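Nitrogen regulatory PII-like protein (Bacillus subtilis subsp. subtilis, PDB 4R25) acts as a PII-family regulator of nitrogen metabolism, required for full induction of the nrgAB operon when ammonium is limiting. Local coordinates at residues A[74-79]-A[93-98]. Residues are numbered along the deposited sequence; the frame is centred on the assembly and turned at random.
Sequences QVTETA and IFVYEI
Thr76 and Ala79 face Ile93 and Val95 where helix 74-79 runs almost exactly antiparallel to strand 93-97, the two axes inclined at 174° and approaching to 10.2 Å. The pair illustrates how a helix settles on a beta-sheet through residues three apart on the helix, Thr76 and Ala79, and alternate residues of the strand, Ile93 and Val95. Ile93 contributes most of the strand's share of the contact: CG1 lies anti to its own carbonyl carbon (chi1 -60°) and the chain continues extended, which carries CD1 to the helix. There the methyl meets CB of Ala79 at 3.7 Å and passes near the backbone O of Thr76, while the other branch, Ile93 CG2, faces Thr76 CG2 at 4.3 Å. Two residues along the strand, Val95 CG2 comes within 4.2 Å of that same threonine methyl, which thus approaches both, loosely. The hydroxyl of Thr76 instead bonds weakly to the O of Asp73, within its own helix. Val75, on another flank of the helix, packs on Val6, Ile65 and Val67, so helix 72-83 covers neighbouring strands too, as in the ferredoxin-like fold of PII proteins. Beyond Ile93 to Val95 the sheet continues into a strand of a second subunit, whose Ile102 also packs on Thr76. Chemically, the contact depends on burial of apolar groups, mainly methyls, without polar bonds between the segments, beside a subunit interface.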
ATOM      1  N   GLN A  74     -20.920  -2.675  -0.081  1.00 49.34           N
ATOM      2  CA  GLN A  74     -21.543  -1.654   0.750  1.00 36.81           C
ATOM      3  C   GLN A  74     -20.508  -0.578   1.098  1.00 56.12           C
ATOM      4  O   GLN A  74     -20.850   0.595   1.211  1.00 53.38           O
ATOM      5  CB  GLN A  74     -22.143  -2.279   2.019  1.00 58.84           C
ATOM      6  CG  GLN A  74     -23.333  -1.516   2.609  1.00 68.71           C
ATOM      7  CD  GLN A  74     -23.988  -2.225   3.798  1.00 75.83           C
ATOM      8  OE1 GLN A  74     -24.589  -1.584   4.668  1.00 60.80           O
ATOM      9  NE2 GLN A  74     -23.875  -3.547   3.836  1.00 59.47           N
ATOM     10  N   VAL A  75     -19.237  -0.969   1.235  1.00 63.59           N
ATOM     11  CA  VAL A  75     -18.161   0.005   1.457  1.00 40.27           C
ATOM     12  C   VAL A  75     -17.918   0.870   0.233  1.00 45.09           C
ATOM     13  O   VAL A  75     -17.805   2.092   0.334  1.00 58.17           O
ATOM     14  CB  VAL A  75     -16.804  -0.646   1.810  1.00 50.40           C
ATOM     15  CG1 VAL A  75     -15.729   0.435   1.901  1.00 33.11           C
ATOM     16  CG2 VAL A  75     -16.889  -1.427   3.109  1.00 41.39           C
ATOM     17  N   THR A  76     -17.819   0.235  -0.928  1.00 48.70           N
ATOM     18  CA  THR A  76     -17.504   0.976  -2.140  1.00 60.97           C
ATOM     19  C   THR A  76     -18.661   1.864  -2.573  1.00 52.29           C
ATOM     20  O   THR A  76     -18.444   2.982  -3.033  1.00 54.49           O
ATOM     21  CB  THR A  76     -17.086   0.049  -3.288  1.00 53.35           C
ATOM     22  OG1 THR A  76     -18.218  -0.696  -3.740  1.00 67.45           O
ATOM     23  CG2 THR A  76     -16.006  -0.906  -2.821  1.00 46.20           C
ATOM     24  N   GLU A  77     -19.890   1.377  -2.410  1.00 56.82           N
ATOM     25  CA  GLU A  77     -21.060   2.157  -2.814  1.00 62.95           C
ATOM     26  C   GLU A  77     -21.200   3.410  -1.965  1.00 58.96           C
ATOM     27  O   GLU A  77     -21.513   4.490  -2.471  1.00 62.68           O
ATOM     28  CB  GLU A  77     -22.335   1.323  -2.726  1.00 52.95           C
ATOM     29  CG  GLU A  77     -23.585   2.083  -3.142  1.00 78.10           C
ATOM     30  CD  GLU A  77     -23.606   2.412  -4.628  1.00 97.09           C
ATOM     31  OE1 GLU A  77     -22.875   1.758  -5.404  1.00101.25           O
ATOM     32  OE2 GLU A  77     -24.360   3.325  -5.023  1.00118.28           O
ATOM     33  N   THR A  78     -20.959   3.254  -0.668  1.00 43.67           N
ATOM     34  CA  THR A  78     -21.023   4.368   0.260  1.00 42.61           C
ATOM     35  C   THR A  78     -19.937   5.377  -0.056  1.00 48.40           C
ATOM     36  O   THR A  78     -20.160   6.580   0.004  1.00 62.53           O
ATOM     37  CB  THR A  78     -20.844   3.882   1.700  1.00 43.32           C
ATOM     38  OG1 THR A  78     -21.781   2.836   1.959  1.00 55.24           O
ATOM     39  CG2 THR A  78     -21.064   5.019   2.695  1.00 42.96           C
ATOM     40  N   ALA A  79     -18.750   4.876  -0.379  1.00 65.84           N
ATOM     41  CA  ALA A  79     -17.634   5.735  -0.738  1.00 64.08           C
ATOM     42  C   ALA A  79     -17.953   6.580  -1.976  1.00 51.09           C
ATOM     43  O   ALA A  79     -17.602   7.756  -2.037  1.00 49.31           O
ATOM     44  CB  ALA A  79     -16.383   4.901  -0.961  1.00 59.11           C
ATOM     45  N   ILE A  93     -11.167   3.973  -6.437  1.00 40.89           N
ATOM     46  CA  ILE A  93     -11.270   3.024  -5.352  1.00 37.09           C
ATOM     47  C   ILE A  93     -10.767   1.695  -5.856  1.00 43.20           C
ATOM     48  O   ILE A  93     -11.250   1.202  -6.864  1.00 47.01           O
ATOM     49  CB  ILE A  93     -12.728   2.826  -4.912  1.00 34.13           C
ATOM     50  CG1 ILE A  93     -13.330   4.144  -4.433  1.00 42.20           C
ATOM     51  CG2 ILE A  93     -12.826   1.752  -3.823  1.00 29.50           C
ATOM     52  CD1 ILE A  93     -14.799   4.043  -4.137  1.00 36.66           C
ATOM     53  N   PHE A  94      -9.814   1.104  -5.144  1.00 40.30           N
ATOM     54  CA  PHE A  94      -9.258  -0.174  -5.554  1.00 33.74           C
ATOM     55  C   PHE A  94      -9.553  -1.270  -4.538  1.00 38.90           C
ATOM     56  O   PHE A  94      -9.453  -1.057  -3.331  1.00 40.04           O
ATOM     57  CB  PHE A  94      -7.753  -0.041  -5.793  1.00 43.98           C
ATOM     58  CG  PHE A  94      -7.382   1.137  -6.650  1.00 35.49           C
ATOM     59  CD1 PHE A  94      -7.464   1.063  -8.030  1.00 47.91           C
ATOM     60  CD2 PHE A  94      -6.964   2.323  -6.076  1.00 42.82           C
ATOM     61  CE1 PHE A  94      -7.122   2.149  -8.825  1.00 45.99           C
ATOM     62  CE2 PHE A  94      -6.624   3.411  -6.864  1.00 45.18           C
ATOM     63  CZ  PHE A  94      -6.700   3.324  -8.238  1.00 40.20           C
ATOM     64  N   VAL A  95      -9.921  -2.443  -5.037  1.00 41.33           N
ATOM     65  CA  VAL A  95     -10.224  -3.576  -4.181  1.00 34.08           C
ATOM     66  C   VAL A  95      -9.194  -4.698  -4.370  1.00 45.62           C
ATOM     67  O   VAL A  95      -8.831  -5.031  -5.499  1.00 45.03           O
ATOM     68  CB  VAL A  95     -11.665  -4.084  -4.417  1.00 51.36           C
ATOM     69  CG1 VAL A  95     -12.080  -5.072  -3.321  1.00 31.76           C
ATOM     70  CG2 VAL A  95     -12.638  -2.901  -4.463  1.00 32.13           C
ATOM     71  N   TYR A  96      -8.714  -5.243  -3.252  1.00 37.98           N
ATOM     72  CA  TYR A  96      -7.731  -6.317  -3.242  1.00 34.43           C
ATOM     73  C   TYR A  96      -8.153  -7.472  -2.345  1.00 36.25           C
ATOM     74  O   TYR A  96      -8.754  -7.270  -1.294  1.00 52.58           O
ATOM     75  CB  TYR A  96      -6.401  -5.826  -2.679  1.00 43.47           C
ATOM     76  CG  TYR A  96      -5.794  -4.642  -3.367  1.00 44.19           C
ATOM     77  CD1 TYR A  96      -6.064  -3.359  -2.928  1.00 41.94           C
ATOM     78  CD2 TYR A  96      -4.914  -4.803  -4.430  1.00 45.89           C
ATOM     79  CE1 TYR A  96      -5.503  -2.263  -3.536  1.00 39.19           C
ATOM     80  CE2 TYR A  96      -4.337  -3.707  -5.052  1.00 49.76           C
ATOM     81  CZ  TYR A  96      -4.638  -2.436  -4.600  1.00 75.12           C
ATOM     82  OH  TYR A  96      -4.076  -1.333  -5.210  1.00 71.42           O
ATOM     83  N   GLU A  97      -7.793  -8.686  -2.739  1.00 39.72           N
ATOM     84  CA  GLU A  97      -7.960  -9.843  -1.872  1.00 37.24           C
ATOM     85  C   GLU A  97      -6.883  -9.831  -0.797  1.00 42.17           C
ATOM     86  O   GLU A  97      -5.753  -9.420  -1.062  1.00 49.64           O
ATOM     87  CB  GLU A  97      -7.853 -11.140  -2.680  1.00 61.25           C
ATOM     88  CG  GLU A  97      -9.125 -11.520  -3.431  1.00 80.62           C
ATOM     89  CD  GLU A  97      -8.897 -12.581  -4.497  1.00 90.25           C
ATOM     90  OE1 GLU A  97      -7.740 -13.007  -4.719  1.00 92.87           O
ATOM     91  OE2 GLU A  97      -9.892 -12.984  -5.122  1.00108.40           O
ATOM     92  N   ILE A  98      -7.228 -10.279   0.409  1.00 42.07           N
ATOM     93  CA  ILE A  98      -6.241 -10.459   1.468  1.00 37.17           C
ATOM     94  C   ILE A  98      -6.116 -11.931   1.840  1.00 39.13           C
ATOM     95  O   ILE A  98      -7.103 -12.575   2.172  1.00 48.11           O
ATOM     96  CB  ILE A  98      -6.629  -9.702   2.732  1.00 52.38           C
ATOM     97  CG1 ILE A  98      -6.659  -8.197   2.481  1.00 47.76           C
ATOM     98  CG2 ILE A  98      -5.651 -10.013   3.851  1.00 51.07           C
ATOM     99  CD1 ILE A  98      -6.997  -7.403   3.712  1.00 57.05           C
TER